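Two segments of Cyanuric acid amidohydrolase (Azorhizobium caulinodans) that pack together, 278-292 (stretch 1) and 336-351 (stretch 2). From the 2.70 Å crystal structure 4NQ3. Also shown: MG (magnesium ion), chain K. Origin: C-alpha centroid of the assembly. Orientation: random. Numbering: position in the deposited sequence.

Stretch 1, residues 278-292: EATIVLAKAEPSRSG
Stretch 2 (336-351) GEHQGPDGGGPVAVIA

Stretch 2 runs from a glycine-rich, magnesium-holding loop into strand 345-351, which lies antiparallel (176°) to strand 281-286 with the axes 4.7 Å apart at closest approach.

G336 opens a type II turn to Q339, closed by Q339 N to G336 O at 2.9 Å. It has no room for a side chain: a CB would come 3.2 Å from E287 CB and 3.0 Å from the magnesium. E337 (chi1 m, chi2 p) makes a long salt bridge, R290 NH2 to E337 OE2 at 3.7 Å. Q339 (m, t) points toward stretch 1, where its OE1 lies 3.0 Å from K285 CE; its own NE2 donates to E337 O at 3.1 Å. K285 (m, m, m, t) points toward stretch 2 and packs its aliphatic chain there, K285 CE lying 4.2 Å from G336 CA and K285 CB 3.8 Å from P346 CD.

Three carbonyls hold the magnesium: Q339 O at 2.4 Å, P341 O at 2.5 Å and G344 O at 2.6 Å. The second type II turn, P341 to G344, closes through G344 N to P341 O at 2.9 Å. D342 (chi1 t) meets the type I turn S289-G292: R290 N donates to D342 OD2 at 3.0 Å, while R290 NH1 makes a salt bridge to D342 OD1 at 3.0 Å, at the guanidinium edge. R290 (m, t, t) also binds E287 within its own stretch, R290 NH1 to E287 OE2 at 2.7 Å, so one arginine offsets neighbouring carboxylates.

G343, at phi/psi 97/-10, needs to be glycine on backbone grounds, and a CB would also clash with S289 CB at 2.8 Å. G343 N donates to E287 OE1 at 3.1 Å, E287 being extended (t, t). At G345 a CB would lie 2.4 Å from K285 O, so glycine lets the strands close up.

P346 O accepts K285 N at 2.9 Å; proline has no N-H to return the bond, and the paired ladder begins at V347. V347 (p) faces A284 in a non-hydrogen-bonded pair, CA to CA 4.1 Å, with V347 CG2 3.8 Å from A284 CB. A348 and L283 (m, t) exchange bonds, A348 N to L283 O at 2.8 Å and L283 N to A348 O at 3.0 Å. V349 (t) pairs with V282 (t), while V349 CG1 meets T280 CG2 at 3.5 Å. I350 N donates to I281 O at 2.9 Å, the return bond I281 N to I350 O being weak at 3.3 Å; both isoleucines are m, t. Thus V282, A284, V347 and V349 share one face, I281, L283, A348 and I350 the other.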

# COMPACT_ATOMS: atom_id res chain seq x y z
N GLU A 278 -30.10 -1.37 12.90
CA GLU A 278 -28.91 -2.08 13.33
C GLU A 278 -29.08 -3.57 13.05
O GLU A 278 -28.14 -4.25 12.67
CB GLU A 278 -28.65 -1.83 14.83
CG GLU A 278 -27.22 -2.15 15.30
CD GLU A 278 -27.08 -3.56 15.87
OE1 GLU A 278 -28.10 -4.26 16.03
OE2 GLU A 278 -25.93 -3.97 16.14
N ALA A 279 -30.31 -4.04 13.12
CA ALA A 279 -30.58 -5.47 12.97
C ALA A 279 -30.53 -5.97 11.53
O ALA A 279 -30.41 -7.17 11.31
CB ALA A 279 -31.91 -5.81 13.59
N THR A 280 -30.65 -5.08 10.55
CA THR A 280 -30.62 -5.53 9.15
C THR A 280 -29.29 -6.24 8.83
O THR A 280 -28.21 -5.76 9.17
CB THR A 280 -30.79 -4.36 8.17
OG1 THR A 280 -31.88 -3.52 8.59
CG2 THR A 280 -31.04 -4.88 6.77
N ILE A 281 -29.38 -7.41 8.21
CA ILE A 281 -28.20 -8.12 7.77
C ILE A 281 -28.01 -7.93 6.27
O ILE A 281 -28.94 -8.21 5.50
CB ILE A 281 -28.32 -9.61 8.07
CG1 ILE A 281 -28.36 -9.85 9.57
CG2 ILE A 281 -27.21 -10.39 7.38
CD1 ILE A 281 -28.59 -11.28 9.88
N VAL A 282 -26.83 -7.49 5.85
CA VAL A 282 -26.60 -7.23 4.42
C VAL A 282 -25.42 -8.02 3.89
O VAL A 282 -24.35 -8.01 4.48
CB VAL A 282 -26.35 -5.73 4.16
CG1 VAL A 282 -26.33 -5.46 2.67
CG2 VAL A 282 -27.42 -4.88 4.84
N LEU A 283 -25.61 -8.72 2.77
CA LEU A 283 -24.50 -9.39 2.08
C LEU A 283 -24.43 -8.85 0.66
O LEU A 283 -25.42 -8.92 -0.08
CB LEU A 283 -24.72 -10.90 2.05
CG LEU A 283 -25.29 -11.48 3.35
CD1 LEU A 283 -25.80 -12.87 3.12
CD2 LEU A 283 -24.23 -11.50 4.40
N ALA A 284 -23.29 -8.30 0.25
CA ALA A 284 -23.24 -7.69 -1.07
C ALA A 284 -21.93 -7.93 -1.78
O ALA A 284 -20.90 -8.08 -1.13
CB ALA A 284 -23.50 -6.22 -0.95
N LYS A 285 -21.96 -7.99 -3.11
CA LYS A 285 -20.74 -8.04 -3.91
C LYS A 285 -20.44 -6.67 -4.50
O LYS A 285 -21.32 -6.02 -5.05
CB LYS A 285 -20.87 -9.06 -5.02
CG LYS A 285 -20.94 -10.46 -4.53
CD LYS A 285 -19.60 -10.90 -3.98
CE LYS A 285 -18.50 -10.62 -4.99
NZ LYS A 285 -17.20 -11.04 -4.39
N ALA A 286 -19.20 -6.21 -4.37
CA ALA A 286 -18.80 -4.95 -4.98
C ALA A 286 -17.74 -5.22 -6.02
O ALA A 286 -16.84 -6.03 -5.79
CB ALA A 286 -18.28 -4.00 -3.94
N GLU A 287 -17.83 -4.55 -7.16
CA GLU A 287 -16.89 -4.80 -8.24
C GLU A 287 -16.51 -3.52 -8.95
O GLU A 287 -17.37 -2.72 -9.30
CB GLU A 287 -17.50 -5.77 -9.25
CG GLU A 287 -16.56 -6.14 -10.37
CD GLU A 287 -17.21 -7.03 -11.41
OE1 GLU A 287 -18.44 -6.91 -11.66
OE2 GLU A 287 -16.48 -7.86 -11.98
N PRO A 288 -15.20 -3.31 -9.16
CA PRO A 288 -14.84 -2.17 -10.01
C PRO A 288 -15.25 -2.47 -11.45
O PRO A 288 -14.99 -3.56 -11.95
CB PRO A 288 -13.32 -2.07 -9.85
CG PRO A 288 -12.90 -3.44 -9.48
CD PRO A 288 -14.02 -4.03 -8.67
N SER A 289 -15.90 -1.52 -12.10
CA SER A 289 -16.40 -1.76 -13.45
C SER A 289 -15.26 -1.74 -14.46
O SER A 289 -14.41 -0.86 -14.42
CB SER A 289 -17.45 -0.73 -13.82
OG SER A 289 -16.90 0.58 -13.81
N ARG A 290 -15.26 -2.71 -15.37
CA ARG A 290 -14.15 -2.87 -16.31
C ARG A 290 -14.16 -1.85 -17.44
O ARG A 290 -13.19 -1.75 -18.18
CB ARG A 290 -14.17 -4.27 -16.89
CG ARG A 290 -13.75 -5.28 -15.88
CD ARG A 290 -13.81 -6.70 -16.39
NE ARG A 290 -13.43 -7.56 -15.29
CZ ARG A 290 -14.29 -8.04 -14.40
NH1 ARG A 290 -15.58 -7.75 -14.52
NH2 ARG A 290 -13.86 -8.81 -13.41
N SER A 291 -15.26 -1.11 -17.55
CA SER A 291 -15.36 -0.00 -18.51
C SER A 291 -14.49 1.14 -18.03
O SER A 291 -14.19 2.06 -18.78
CB SER A 291 -16.80 0.49 -18.65
OG SER A 291 -17.30 0.98 -17.41
N GLY A 292 -14.12 1.09 -16.76
CA GLY A 292 -13.35 2.14 -16.14
C GLY A 292 -14.21 3.33 -15.80
O GLY A 292 -13.69 4.35 -15.33
N GLY A 336 -16.60 -9.10 -8.72
CA GLY A 336 -17.88 -9.67 -9.06
C GLY A 336 -17.90 -10.31 -10.42
O GLY A 336 -18.87 -10.13 -11.18
N GLU A 337 -16.85 -11.09 -10.70
CA GLU A 337 -16.75 -11.82 -11.97
C GLU A 337 -17.97 -12.74 -12.15
O GLU A 337 -18.16 -13.68 -11.38
CB GLU A 337 -15.47 -12.64 -12.01
CG GLU A 337 -14.19 -11.82 -12.04
CD GLU A 337 -13.71 -11.42 -10.65
OE1 GLU A 337 -14.40 -11.75 -9.65
OE2 GLU A 337 -12.62 -10.79 -10.55
N HIS A 338 -18.79 -12.46 -13.14
CA HIS A 338 -20.01 -13.24 -13.39
C HIS A 338 -20.97 -13.22 -12.22
O HIS A 338 -21.86 -14.07 -12.13
CB HIS A 338 -19.66 -14.68 -13.73
CG HIS A 338 -18.73 -14.81 -14.90
ND1 HIS A 338 -19.13 -14.57 -16.19
CD2 HIS A 338 -17.41 -15.09 -14.96
CE1 HIS A 338 -18.11 -14.73 -17.00
NE2 HIS A 338 -17.05 -15.06 -16.28
N GLN A 339 -20.80 -12.24 -11.34
CA GLN A 339 -21.72 -12.06 -10.22
C GLN A 339 -22.46 -10.75 -10.41
O GLN A 339 -21.99 -9.69 -10.01
CB GLN A 339 -20.96 -12.10 -8.91
CG GLN A 339 -20.12 -13.35 -8.83
CD GLN A 339 -18.98 -13.24 -7.84
OE1 GLN A 339 -19.18 -13.05 -6.64
NE2 GLN A 339 -17.76 -13.32 -8.35
N GLY A 340 -23.61 -10.81 -11.06
CA GLY A 340 -24.25 -9.58 -11.48
C GLY A 340 -23.54 -9.10 -12.72
O GLY A 340 -22.55 -9.70 -13.14
N PRO A 341 -24.04 -8.02 -13.32
CA PRO A 341 -23.47 -7.35 -14.51
C PRO A 341 -22.08 -6.80 -14.28
O PRO A 341 -21.67 -6.66 -13.13
CB PRO A 341 -24.44 -6.22 -14.74
CG PRO A 341 -25.03 -5.94 -13.39
CD PRO A 341 -25.20 -7.30 -12.79
N ASP A 342 -21.36 -6.46 -15.34
CA ASP A 342 -20.04 -5.84 -15.12
C ASP A 342 -20.18 -4.53 -14.35
O ASP A 342 -20.85 -3.58 -14.81
CB ASP A 342 -19.31 -5.59 -16.44
CG ASP A 342 -17.98 -4.85 -16.22
OD1 ASP A 342 -16.99 -5.49 -15.79
OD2 ASP A 342 -17.93 -3.62 -16.48
N GLY A 343 -19.53 -4.46 -13.19
CA GLY A 343 -19.57 -3.26 -12.39
C GLY A 343 -20.63 -3.36 -11.31
O GLY A 343 -20.71 -2.51 -10.42
N GLY A 344 -21.46 -4.39 -11.39
CA GLY A 344 -22.47 -4.59 -10.36
C GLY A 344 -22.23 -5.84 -9.53
O GLY A 344 -21.13 -6.43 -9.52
N GLY A 345 -23.25 -6.25 -8.80
CA GLY A 345 -23.14 -7.43 -7.99
C GLY A 345 -24.45 -7.66 -7.26
O GLY A 345 -25.25 -6.74 -7.10
N PRO A 346 -24.67 -8.91 -6.82
CA PRO A 346 -25.85 -9.23 -6.01
C PRO A 346 -25.77 -8.57 -4.65
O PRO A 346 -24.67 -8.36 -4.09
CB PRO A 346 -25.77 -10.75 -5.87
CG PRO A 346 -24.89 -11.20 -7.00
CD PRO A 346 -23.87 -10.10 -7.14
N VAL A 347 -26.93 -8.24 -4.12
CA VAL A 347 -27.02 -7.87 -2.72
C VAL A 347 -28.22 -8.61 -2.15
O VAL A 347 -29.24 -8.74 -2.81
CB VAL A 347 -27.14 -6.36 -2.52
CG1 VAL A 347 -28.34 -5.84 -3.25
CG2 VAL A 347 -27.29 -6.07 -1.08
N ALA A 348 -28.07 -9.16 -0.95
CA ALA A 348 -29.15 -9.86 -0.28
C ALA A 348 -29.35 -9.24 1.09
O ALA A 348 -28.41 -8.74 1.71
CB ALA A 348 -28.86 -11.34 -0.18
N VAL A 349 -30.58 -9.28 1.58
CA VAL A 349 -30.87 -8.78 2.91
C VAL A 349 -31.57 -9.85 3.69
O VAL A 349 -32.37 -10.61 3.13
CB VAL A 349 -31.75 -7.55 2.85
CG1 VAL A 349 -32.05 -7.07 4.25
CG2 VAL A 349 -31.06 -6.47 2.06
N ILE A 350 -31.26 -9.94 4.98
CA ILE A 350 -31.91 -10.91 5.86
C ILE A 350 -32.53 -10.21 7.03
O ILE A 350 -31.83 -9.63 7.86
CB ILE A 350 -30.95 -11.95 6.39
CG1 ILE A 350 -30.44 -12.83 5.26
CG2 ILE A 350 -31.64 -12.79 7.45
CD1 ILE A 350 -29.47 -13.85 5.72
N ALA A 351 -33.85 -10.23 7.11
CA ALA A 351 -34.54 -9.48 8.16
C ALA A 351 -35.73 -10.23 8.73
O ALA A 351 -36.19 -11.20 8.12
CB ALA A 351 -34.98 -8.14 7.61
MG MG K . -20.71 -8.21 -11.37
O HOH W 1 -31.98 -9.00 10.98
O HOH W 2 -19.88 -2.92 -7.66
O HOH W 3 -13.62 -8.39 -10.11